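Local atomic coordinates of putative fusidic acid resistance protein (Staphylococcus aureus, PDB entry 2YB5), a protein that confers resistance to the antibiotic fusidic acid, probably by binding elongation factor G and helping to clear the drug-stalled factor from the ribosome. Residues K81-L95 with R107-L121. Sequence-based numbering, arbitrary orientation.
Sequences KVYIQDFEIPSSSQL and RPDINLIDTKEISYL
Phe87 packs between the Ile118 and Leu121 side chains and against the backbone of Ser119 and Tyr120, and this is the tightly packed centre of the contact. With CG anti to the backbone N (chi1 -176°), its ring is carried toward the 118-121 backbone. Ile118 CD1 lies over one face in a CH-pi contact, 4.2 Å from the ring centroid, while Ser119 O sits at the edge, 3.4 Å from Phe87 CE1, and Leu121 CB packs against CE2 and CZ. A nearly straight bond from Phe87 N to Thr115 O, 2.9 Å long, fixes the backbone beside the ring.

Next to it, the Asp86 carboxylate is shared between two side chains. Asp86 OD2 accepts from Thr115 OG1 (2.6 Å) through its anti lone pair, and Asp86 OD1 is met on its syn side, 27° out of the carboxylate plane, by Lys116 NZ in a salt bridge of 3.1 Å. The lysine runs extended past the carboxylate and bends only at its last torsion (chi4 -69°), which turns the ammonium onto OD1.

Beyond Phe87 the packing thins. Ile89 touches Ile113 tip to tip, CD1 to CD1, and sets CG2 against Leu121 CD2. The buried Leu95 sets CD2 against Pro108 CD and Arg107 CG. At the solvent side, Ser92 CB merely rests over one face of the exposed Arg107 guanidinium.

The contact thus ties the linker between helices 70-80 and 92-98 to the loop entering strand 121-125. Ile84 leans on helix 9-27, Leu95 on strand 130-136, and Tyr120 on helix 194-200 at zinc ligand Cys197, joining the N-terminal helices to the treble-clef zinc-finger region.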
loop_
_atom_site.group_PDB
_atom_site.type_symbol
_atom_site.label_atom_id
_atom_site.label_comp_id
_atom_site.label_asym_id
_atom_site.label_seq_id
_atom_site.Cartn_x
_atom_site.Cartn_y
_atom_site.Cartn_z
ATOM N N LYS A 81 1.559 -1.421 14.744
ATOM C CA LYS A 81 1.769 -2.481 13.743
ATOM C C LYS A 81 1.138 -3.806 14.148
ATOM O O LYS A 81 0.833 -4.644 13.292
ATOM C CB LYS A 81 3.259 -2.677 13.425
ATOM C CG LYS A 81 3.825 -1.578 12.526
ATOM C CD LYS A 81 5.258 -1.853 12.091
ATOM C CE LYS A 81 5.799 -0.689 11.272
ATOM N NZ LYS A 81 7.177 -0.915 10.756
ATOM N N VAL A 82 0.939 -3.978 15.452
ATOM C CA VAL A 82 0.307 -5.172 16.012
ATOM C C VAL A 82 -1.146 -5.322 15.550
ATOM O O VAL A 82 -1.648 -6.436 15.447
ATOM C CB VAL A 82 0.352 -5.156 17.567
ATOM C CG1 VAL A 82 1.795 -5.060 18.066
ATOM C CG2 VAL A 82 -0.487 -4.017 18.129
ATOM N N TYR A 83 -1.809 -4.201 15.255
ATOM C CA TYR A 83 -3.204 -4.229 14.801
ATOM C C TYR A 83 -3.356 -4.405 13.281
ATOM O O TYR A 83 -4.476 -4.361 12.778
ATOM C CB TYR A 83 -3.949 -2.955 15.249
ATOM C CG TYR A 83 -4.034 -2.731 16.756
ATOM C CD1 TYR A 83 -4.108 -3.798 17.650
ATOM C CD2 TYR A 83 -4.072 -1.440 17.281
ATOM C CE1 TYR A 83 -4.194 -3.584 19.024
ATOM C CE2 TYR A 83 -4.161 -1.217 18.658
ATOM C CZ TYR A 83 -4.221 -2.295 19.520
ATOM O OH TYR A 83 -4.309 -2.087 20.882
ATOM N N ILE A 84 -2.253 -4.595 12.553
ATOM C CA ILE A 84 -2.304 -4.733 11.091
ATOM C C ILE A 84 -2.647 -6.161 10.670
ATOM O O ILE A 84 -1.951 -7.109 11.045
ATOM C CB ILE A 84 -0.953 -4.378 10.421
ATOM C CG1 ILE A 84 -0.536 -2.941 10.734
ATOM C CG2 ILE A 84 -1.036 -4.583 8.915
ATOM C CD1 ILE A 84 0.844 -2.567 10.189
ATOM N N GLN A 85 -3.700 -6.295 9.866
ATOM C CA GLN A 85 -4.057 -7.567 9.224
ATOM C C GLN A 85 -3.029 -7.940 8.155
ATOM O O GLN A 85 -2.939 -7.275 7.115
ATOM C CB GLN A 85 -5.447 -7.447 8.584
ATOM C CG GLN A 85 -5.946 -8.680 7.848
ATOM C CD GLN A 85 -6.349 -9.805 8.775
ATOM O OE1 GLN A 85 -5.896 -10.937 8.612
ATOM N NE2 GLN A 85 -7.207 -9.507 9.750
ATOM N N ASP A 86 -2.264 -9.000 8.402
ATOM C CA ASP A 86 -1.236 -9.446 7.454
ATOM C C ASP A 86 -1.814 -9.844 6.103
ATOM O O ASP A 86 -2.937 -10.337 5.996
ATOM C CB ASP A 86 -0.457 -10.650 7.998
ATOM C CG ASP A 86 0.418 -10.294 9.162
ATOM O OD1 ASP A 86 -0.117 -10.153 10.277
ATOM O OD2 ASP A 86 1.644 -10.177 8.963
ATOM N N PHE A 87 -1.016 -9.615 5.069
ATOM C CA PHE A 87 -1.322 -10.083 3.729
ATOM C C PHE A 87 -1.139 -11.597 3.715
ATOM O O PHE A 87 -0.096 -12.092 4.123
ATOM C CB PHE A 87 -0.366 -9.426 2.739
ATOM C CG PHE A 87 -0.642 -9.761 1.310
ATOM C CD1 PHE A 87 -1.506 -8.984 0.564
ATOM C CD2 PHE A 87 -0.032 -10.856 0.707
ATOM C CE1 PHE A 87 -1.758 -9.272 -0.767
ATOM C CE2 PHE A 87 -0.281 -11.160 -0.613
ATOM C CZ PHE A 87 -1.149 -10.364 -1.356
ATOM N N GLU A 88 -2.165 -12.318 3.270
ATOM C CA GLU A 88 -2.078 -13.768 3.065
ATOM C C GLU A 88 -1.551 -14.047 1.664
ATOM O O GLU A 88 -2.084 -13.534 0.670
ATOM C CB GLU A 88 -3.439 -14.433 3.270
ATOM C CG GLU A 88 -3.986 -14.203 4.680
ATOM C CD GLU A 88 -5.315 -14.884 4.935
ATOM O OE1 GLU A 88 -5.879 -15.495 3.996
ATOM O OE2 GLU A 88 -5.796 -14.803 6.085
ATOM N N ILE A 89 -0.472 -14.811 1.600
ATOM C CA ILE A 89 0.154 -15.138 0.348
ATOM C C ILE A 89 -0.380 -16.507 -0.065
ATOM O O ILE A 89 -0.334 -17.445 0.728
ATOM C CB ILE A 89 1.688 -15.220 0.473
ATOM C CG1 ILE A 89 2.263 -13.917 1.033
ATOM C CG2 ILE A 89 2.293 -15.524 -0.879
ATOM C CD1 ILE A 89 3.794 -13.848 0.967
ATOM N N PRO A 90 -0.897 -16.626 -1.293
ATOM C CA PRO A 90 -1.447 -17.902 -1.739
ATOM C C PRO A 90 -0.463 -19.074 -1.607
ATOM O O PRO A 90 0.741 -18.878 -1.699
ATOM C CB PRO A 90 -1.738 -17.664 -3.219
ATOM C CG PRO A 90 -1.846 -16.228 -3.378
ATOM C CD PRO A 90 -1.000 -15.585 -2.327
ATOM N N SER A 91 -0.989 -20.277 -1.446
ATOM C CA SER A 91 -0.175 -21.502 -1.511
ATOM C C SER A 91 0.401 -21.680 -2.917
ATOM O O SER A 91 0.028 -20.939 -3.844
ATOM C CB SER A 91 -1.025 -22.697 -1.158
ATOM O OG SER A 91 -1.901 -22.995 -2.226
ATOM N N SER A 92 1.287 -22.661 -3.094
ATOM C CA SER A 92 1.882 -22.928 -4.431
ATOM C C SER A 92 0.813 -23.320 -5.454
ATOM O O SER A 92 0.795 -22.805 -6.582
ATOM C CB SER A 92 2.967 -24.019 -4.363
ATOM O OG SER A 92 2.457 -25.268 -3.913
ATOM N N SER A 93 -0.103 -24.199 -5.059
ATOM C CA SER A 93 -1.175 -24.599 -5.968
ATOM C C SER A 93 -2.141 -23.433 -6.240
ATOM O O SER A 93 -2.557 -23.240 -7.371
ATOM C CB SER A 93 -1.910 -25.854 -5.479
ATOM O OG SER A 93 -2.523 -25.636 -4.229
ATOM N N GLN A 94 -2.455 -22.619 -5.246
ATOM C CA GLN A 94 -3.320 -21.447 -5.503
ATOM C C GLN A 94 -2.690 -20.487 -6.518
ATOM O O GLN A 94 -3.356 -19.997 -7.402
ATOM C CB GLN A 94 -3.608 -20.680 -4.228
ATOM C CG GLN A 94 -4.547 -21.346 -3.245
ATOM C CD GLN A 94 -4.776 -20.471 -2.008
ATOM O OE1 GLN A 94 -3.864 -20.257 -1.207
ATOM N NE2 GLN A 94 -5.995 -19.955 -1.861
ATOM N N LEU A 95 -1.403 -20.212 -6.348
ATOM C CA LEU A 95 -0.626 -19.379 -7.265
ATOM C C LEU A 95 -0.603 -19.963 -8.677
ATOM O O LEU A 95 -0.820 -19.256 -9.659
ATOM C CB LEU A 95 0.802 -19.260 -6.734
ATOM C CG LEU A 95 1.624 -18.014 -7.015
ATOM C CD1 LEU A 95 0.885 -16.719 -6.604
ATOM C CD2 LEU A 95 2.929 -18.134 -6.238
ATOM N N ARG A 107 8.282 -18.091 -8.751
ATOM C CA ARG A 107 7.637 -17.789 -7.486
ATOM C C ARG A 107 8.363 -16.635 -6.785
ATOM O O ARG A 107 9.564 -16.431 -6.992
ATOM C CB ARG A 107 7.560 -19.065 -6.627
ATOM C CG ARG A 107 6.278 -19.873 -6.918
ATOM C CD ARG A 107 6.483 -21.346 -7.220
ATOM N NE ARG A 107 6.683 -22.136 -6.020
ATOM C CZ ARG A 107 6.440 -23.446 -5.891
ATOM N NH1 ARG A 107 5.948 -24.183 -6.888
ATOM N NH2 ARG A 107 6.691 -24.032 -4.727
ATOM N N PRO A 108 7.631 -15.841 -5.988
ATOM C CA PRO A 108 8.279 -14.797 -5.217
ATOM C C PRO A 108 9.087 -15.382 -4.048
ATOM O O PRO A 108 8.788 -16.473 -3.568
ATOM C CB PRO A 108 7.110 -13.971 -4.702
ATOM C CG PRO A 108 5.992 -14.899 -4.620
ATOM C CD PRO A 108 6.196 -15.941 -5.675
ATOM N N ASP A 109 10.093 -14.633 -3.612
ATOM C CA ASP A 109 10.955 -15.024 -2.506
ATOM C C ASP A 109 10.308 -14.549 -1.212
ATOM O O ASP A 109 10.259 -13.350 -0.942
ATOM C CB ASP A 109 12.325 -14.378 -2.694
ATOM C CG ASP A 109 13.363 -14.885 -1.713
ATOM O OD1 ASP A 109 13.010 -15.497 -0.673
ATOM O OD2 ASP A 109 14.559 -14.662 -2.011
ATOM N N ILE A 110 9.785 -15.487 -0.436
ATOM C CA ILE A 110 9.110 -15.172 0.823
ATOM C C ILE A 110 9.998 -14.473 1.859
ATOM O O ILE A 110 9.484 -13.814 2.764
ATOM C CB ILE A 110 8.474 -16.432 1.460
ATOM C CG1 ILE A 110 9.510 -17.537 1.728
ATOM C CG2 ILE A 110 7.372 -16.956 0.567
ATOM C CD1 ILE A 110 10.241 -17.411 3.052
ATOM N N ASN A 111 11.316 -14.637 1.735
ATOM C CA ASN A 111 12.273 -13.986 2.633
ATOM C C ASN A 111 12.345 -12.496 2.383
ATOM O O ASN A 111 12.681 -11.724 3.278
ATOM C CB ASN A 111 13.665 -14.603 2.474
ATOM C CG ASN A 111 13.692 -16.078 2.814
ATOM O OD1 ASN A 111 13.203 -16.489 3.864
ATOM N ND2 ASN A 111 14.260 -16.886 1.922
ATOM N N LEU A 112 12.020 -12.080 1.165
ATOM C CA LEU A 112 12.001 -10.655 0.831
ATOM C C LEU A 112 10.669 -9.983 1.180
ATOM O O LEU A 112 10.473 -8.812 0.839
ATOM C CB LEU A 112 12.317 -10.457 -0.639
ATOM N N ILE A 113 9.765 -10.694 1.867
ATOM C CA ILE A 113 8.416 -10.171 2.095
ATOM C C ILE A 113 8.037 -10.038 3.569
ATOM O O ILE A 113 7.971 -11.028 4.299
ATOM C CB ILE A 113 7.348 -11.030 1.399
ATOM C CG1 ILE A 113 7.726 -11.284 -0.064
ATOM C CG2 ILE A 113 6.000 -10.334 1.469
ATOM C CD1 ILE A 113 6.776 -12.206 -0.798
ATOM N N ASP A 114 7.776 -8.796 3.979
ATOM C CA ASP A 114 7.128 -8.494 5.251
ATOM C C ASP A 114 5.630 -8.341 4.993
ATOM O O ASP A 114 5.217 -7.453 4.258
ATOM C CB ASP A 114 7.697 -7.204 5.829
ATOM C CG ASP A 114 7.283 -6.976 7.259
ATOM O OD1 ASP A 114 6.123 -7.276 7.613
ATOM O OD2 ASP A 114 8.127 -6.491 8.038
ATOM N N THR A 115 4.816 -9.194 5.607
ATOM C CA THR A 115 3.401 -9.274 5.240
ATOM C C THR A 115 2.530 -8.170 5.853
ATOM O O THR A 115 1.376 -8.019 5.469
ATOM C CB THR A 115 2.800 -10.681 5.523
ATOM O OG1 THR A 115 3.023 -11.053 6.887
ATOM C CG2 THR A 115 3.426 -11.713 4.601
ATOM N N LYS A 116 3.091 -7.384 6.773
ATOM C CA LYS A 116 2.404 -6.203 7.295
ATOM C C LYS A 116 2.745 -4.939 6.478
ATOM O O LYS A 116 2.384 -3.832 6.871
ATOM C CB LYS A 116 2.764 -5.983 8.769
ATOM C CG LYS A 116 2.365 -7.136 9.688
ATOM C CD LYS A 116 2.890 -6.918 11.098
ATOM C CE LYS A 116 2.550 -8.071 12.013
ATOM N NZ LYS A 116 1.093 -8.160 12.310
ATOM N N GLU A 117 3.460 -5.115 5.366
ATOM C CA GLU A 117 3.907 -3.995 4.542
ATOM C C GLU A 117 3.403 -4.038 3.117
ATOM O O GLU A 117 3.756 -3.160 2.311
ATOM C CB GLU A 117 5.432 -3.945 4.503
ATOM C CG GLU A 117 6.095 -3.820 5.852
ATOM C CD GLU A 117 7.561 -3.484 5.708
ATOM O OE1 GLU A 117 8.239 -4.164 4.904
ATOM O OE2 GLU A 117 8.027 -2.538 6.378
ATOM N N ILE A 118 2.570 -5.016 2.787
ATOM C CA ILE A 118 2.029 -5.092 1.435
ATOM C C ILE A 118 0.516 -5.231 1.409
ATOM O O ILE A 118 -0.073 -5.990 2.183
ATOM C CB ILE A 118 2.689 -6.206 0.590
ATOM C CG1 ILE A 118 2.728 -7.537 1.323
ATOM C CG2 ILE A 118 4.099 -5.802 0.154
ATOM C CD1 ILE A 118 3.054 -8.697 0.376
ATOM N N SER A 119 -0.093 -4.442 0.531
ATOM C CA SER A 119 -1.495 -4.558 0.191
ATOM C C SER A 119 -1.629 -5.441 -1.041
ATOM O O SER A 119 -2.667 -6.048 -1.272
ATOM C CB SER A 119 -2.079 -3.183 -0.100
ATOM O OG SER A 119 -2.097 -2.402 1.082
ATOM N N TYR A 120 -0.586 -5.479 -1.855
ATOM C CA TYR A 120 -0.545 -6.419 -2.960
ATOM C C TYR A 120 0.860 -6.980 -3.147
ATOM O O TYR A 120 1.851 -6.320 -2.836
ATOM C CB TYR A 120 -1.044 -5.752 -4.244
ATOM C CG TYR A 120 -0.098 -4.799 -4.911
ATOM C CD1 TYR A 120 0.851 -5.248 -5.818
ATOM C CD2 TYR A 120 -0.190 -3.418 -4.678
ATOM C CE1 TYR A 120 1.715 -4.352 -6.454
ATOM C CE2 TYR A 120 0.658 -2.537 -5.289
ATOM C CZ TYR A 120 1.600 -3.001 -6.192
ATOM O OH TYR A 120 2.435 -2.108 -6.819
ATOM N N LEU A 121 0.933 -8.187 -3.677
ATOM C CA LEU A 121 2.214 -8.853 -3.886
ATOM C C LEU A 121 2.658 -8.707 -5.334
ATOM O O LEU A 121 2.060 -9.311 -6.244
ATOM C CB LEU A 121 2.108 -10.332 -3.517
ATOM C CG LEU A 121 3.415 -11.116 -3.612
ATOM C CD1 LEU A 121 4.529 -10.409 -2.826
ATOM C CD2 LEU A 121 3.178 -12.530 -3.109
#